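Local coordinates for protein probable acetyltransferase (Agrobacterium tumefaciens, PDB 2GE3) that probably transfers the acetyl group of acetyl coenzyme A to an acceptor substrate, as a member of the GNAT acetyltransferase family, at residues Gly87-Gly92 with Ile122-His127. Sequence-based numbering, arbitrary orientation.
With ACO (acetyl coenzyme *a), chain E.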
loop_
_atom_site.group_PDB
_atom_site.type_symbol
_atom_site.label_atom_id
_atom_site.label_comp_id
_atom_site.label_asym_id
_atom_site.label_seq_id
_atom_site.Cartn_x
_atom_site.Cartn_y
_atom_site.Cartn_z
ATOM N N GLY A 87 7.214 8.006 -1.665
ATOM C CA GLY A 87 7.035 7.428 -3.007
ATOM C C GLY A 87 7.288 5.905 -2.964
ATOM O O GLY A 87 8.039 5.462 -2.109
ATOM N N THR A 88 6.624 5.128 -3.834
ATOM C CA THR A 88 6.817 3.687 -3.969
ATOM C C THR A 88 7.616 3.403 -5.228
ATOM O O THR A 88 7.254 3.868 -6.301
ATOM C CB THR A 88 5.507 2.969 -4.085
ATOM O OG1 THR A 88 4.748 3.296 -2.958
ATOM C CG2 THR A 88 5.672 1.388 -4.093
ATOM N N LEU A 89 8.705 2.689 -5.072
ATOM C CA LEU A 89 9.577 2.321 -6.181
ATOM C C LEU A 89 9.177 0.972 -6.873
ATOM O O LEU A 89 8.808 0.035 -6.203
ATOM C CB LEU A 89 11.062 2.317 -5.725
ATOM C CG LEU A 89 12.180 2.156 -6.819
ATOM C CD1 LEU A 89 13.362 2.957 -6.446
ATOM C CD2 LEU A 89 12.537 0.734 -6.890
ATOM N N GLY A 90 9.159 0.933 -8.220
ATOM C CA GLY A 90 9.184 -0.351 -8.978
ATOM C C GLY A 90 10.219 -0.287 -10.119
ATOM O O GLY A 90 10.605 0.776 -10.564
HETATM N N MSE A 91 10.704 -1.431 -10.551
HETATM C CA MSE A 91 11.705 -1.483 -11.580
HETATM C C MSE A 91 11.825 -2.881 -12.114
HETATM O O MSE A 91 11.451 -3.846 -11.422
HETATM C CB MSE A 91 13.048 -1.095 -11.021
HETATM C CG MSE A 91 13.518 -2.049 -9.992
HETATM SE SE MSE A 91 15.312 -1.285 -9.344
HETATM C CE MSE A 91 16.183 -0.814 -11.189
ATOM N N GLY A 92 12.399 -2.968 -13.313
ATOM C CA GLY A 92 12.518 -4.241 -14.015
ATOM C C GLY A 92 13.506 -4.090 -15.138
ATOM O O GLY A 92 13.691 -2.997 -15.704
ATOM N N ILE A 122 11.380 6.915 0.295
ATOM C CA ILE A 122 11.183 5.952 -0.767
ATOM C C ILE A 122 11.029 4.501 -0.201
ATOM O O ILE A 122 11.854 4.027 0.519
ATOM C CB ILE A 122 12.230 5.978 -1.879
ATOM C CG1 ILE A 122 12.544 7.381 -2.348
ATOM C CG2 ILE A 122 11.748 5.057 -3.065
ATOM C CD1 ILE A 122 11.282 8.252 -2.771
ATOM N N GLU A 123 9.923 3.839 -0.543
ATOM C CA GLU A 123 9.640 2.528 -0.005
ATOM C C GLU A 123 9.366 1.538 -1.125
ATOM O O GLU A 123 9.102 1.938 -2.249
ATOM C CB GLU A 123 8.506 2.594 1.060
ATOM C CG GLU A 123 7.140 2.667 0.503
ATOM C CD GLU A 123 5.977 3.012 1.581
ATOM O OE1 GLU A 123 4.873 2.504 1.275
ATOM O OE2 GLU A 123 6.146 3.696 2.669
ATOM N N LEU A 124 9.578 0.261 -0.818
ATOM C CA LEU A 124 9.489 -0.859 -1.760
ATOM C C LEU A 124 9.176 -2.125 -1.007
ATOM O O LEU A 124 9.385 -2.250 0.228
ATOM C CB LEU A 124 10.762 -0.983 -2.641
ATOM C CG LEU A 124 12.137 -1.283 -2.095
ATOM C CD1 LEU A 124 12.269 -2.807 -1.583
ATOM C CD2 LEU A 124 13.170 -0.917 -3.131
ATOM N N SER A 125 8.579 -3.048 -1.727
ATOM C CA SER A 125 8.348 -4.414 -1.251
ATOM C C SER A 125 9.050 -5.374 -2.189
ATOM O O SER A 125 8.959 -5.179 -3.374
ATOM C CB SER A 125 6.860 -4.686 -1.309
ATOM O OG SER A 125 6.349 -4.098 -0.087
ATOM N N VAL A 126 9.733 -6.388 -1.677
ATOM C CA VAL A 126 10.435 -7.347 -2.493
ATOM C C VAL A 126 10.185 -8.790 -1.997
ATOM O O VAL A 126 10.139 -9.024 -0.781
ATOM C CB VAL A 126 11.966 -6.975 -2.560
ATOM C CG1 VAL A 126 12.637 -7.018 -1.126
ATOM C CG2 VAL A 126 12.688 -7.802 -3.503
ATOM N N HIS A 127 10.044 -9.742 -2.928
ATOM C CA HIS A 127 9.908 -11.130 -2.546
ATOM C C HIS A 127 11.128 -11.605 -1.804
ATOM O O HIS A 127 12.275 -11.339 -2.217
ATOM C CB HIS A 127 9.585 -12.061 -3.751
ATOM C CG HIS A 127 8.334 -11.717 -4.498
ATOM N ND1 HIS A 127 8.002 -12.299 -5.698
ATOM C CD2 HIS A 127 7.329 -10.845 -4.229
ATOM C CE1 HIS A 127 6.883 -11.771 -6.160
ATOM N NE2 HIS A 127 6.475 -10.858 -5.305
HETATM N N1A ACO E . 22.190 -13.437 -5.056
HETATM C C2A ACO E . 22.838 -12.491 -4.375
HETATM N N3A ACO E . 23.316 -11.399 -4.999
HETATM C C4A ACO E . 23.181 -11.249 -6.341
HETATM C C5A ACO E . 22.477 -12.219 -7.127
HETATM C C6A ACO E . 21.968 -13.380 -6.404
HETATM N N6A ACO E . 21.264 -14.317 -7.163
HETATM N N7A ACO E . 22.539 -11.834 -8.464
HETATM C C8A ACO E . 23.176 -10.665 -8.537
HETATM N N9A ACO E . 23.582 -10.348 -7.278
HETATM C C1B ACO E . 24.273 -9.130 -6.941
HETATM C C2B ACO E . 25.348 -8.674 -7.913
HETATM O O2B ACO E . 26.581 -9.243 -7.421
HETATM C C3B ACO E . 25.175 -7.167 -7.672
HETATM O O3B ACO E . 25.701 -6.850 -6.373
HETATM P P3B ACO E . 27.248 -6.420 -6.030
HETATM O O7A ACO E . 28.228 -7.568 -6.248
HETATM O O8A ACO E . 27.012 -6.167 -4.539
HETATM O O9A ACO E . 27.583 -5.378 -7.044
HETATM C C4B ACO E . 23.674 -6.927 -7.506
HETATM O O4B ACO E . 23.197 -8.148 -6.956
HETATM C C5B ACO E . 22.974 -6.702 -8.876
HETATM O O5B ACO E . 23.268 -5.383 -9.308
HETATM P P1A ACO E . 22.917 -4.809 -10.701
HETATM O O1A ACO E . 22.972 -3.345 -10.475
HETATM O O2A ACO E . 23.880 -5.616 -11.544
HETATM O O3A ACO E . 21.383 -5.322 -10.847
HETATM P P2A ACO E . 20.484 -5.502 -12.114
HETATM O O4A ACO E . 20.855 -4.743 -13.349
HETATM O O5A ACO E . 20.374 -6.996 -12.250
HETATM O O6A ACO E . 19.065 -4.870 -11.567
HETATM C CBP ACO E . 17.007 -5.932 -10.782
HETATM C CCP ACO E . 18.438 -5.493 -10.426
HETATM C CDP ACO E . 16.465 -6.746 -9.561
HETATM C CEP ACO E . 16.113 -4.731 -11.088
HETATM C CAP ACO E . 16.934 -6.778 -12.117
HETATM O OAP ACO E . 17.763 -7.893 -11.902
HETATM C C9P ACO E . 15.609 -7.312 -12.585
HETATM O O9P ACO E . 14.909 -6.634 -13.337
HETATM N N8P ACO E . 15.221 -8.540 -12.188
HETATM C C7P ACO E . 13.865 -9.009 -12.559
HETATM C C6P ACO E . 12.743 -8.120 -12.063
HETATM C C5P ACO E . 12.783 -7.659 -10.626
HETATM O O5P ACO E . 13.181 -8.368 -9.707
HETATM N N4P ACO E . 12.287 -6.435 -10.396
HETATM C C3P ACO E . 12.557 -5.746 -9.151
HETATM C C2P ACO E . 11.839 -6.453 -8.027
HETATM S S1P ACO E . 10.084 -6.244 -8.203
HETATM C C ACO E . 10.223 -6.264 -6.538
HETATM O O ACO E . 11.281 -5.952 -6.063
HETATM C CH3 ACO E . 8.955 -6.578 -5.783
HETATM O O HOH W 1 8.001 -2.028 -4.486
#
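Leu89 and Leu124 lie side by side and point the same way, their CD2 methyls 4.2 Å apart, on the face of the sheet that also carries Ile122. The two reach this pairing with different first torsions: CG is anti to the backbone N in Leu89 (chi1 -171°) but between backbone N and carbonyl carbon in Leu124 (chi1 63°). Toward the start of the strands, CG2 of Ile122 packs against CB of Leu89 at 3.9 Å, and Tyr137 of helix 131-140 touches Leu124. Thr88 and Glu123 occupy the other face; CG2 of Thr88 rests 3.9 Å from the Glu123 carbonyl O, and the Glu123 carboxylate reaches on to salt bridges with Arg83 and Arg121.

Parallel pairing holds only the start of the strands: Glu123 N donates to Gly87 O at 2.9 Å, and Leu89 N to Glu123 O, also at 2.9 Å, both nearly straight. Beyond Leu89 the strands diverge, their segment axes 47° apart, and a water bridges the widening gap, donating to Leu89 O at 2.8 Å and accepting from Ser125 N at 3.0 Å. Farther along, the pantetheine arm enters the opening: N4P of acetyl coenzyme A makes a weak hydrogen bond to Met91 O, and Val126 CG2 lies 3.5 Å from the acetyl O. This splayed pair of parallel strands, joined by helix 102-117 in a beta-alpha-beta crossover, forms the V-shaped opening that receives the cofactor, characteristic of the GNAT fold.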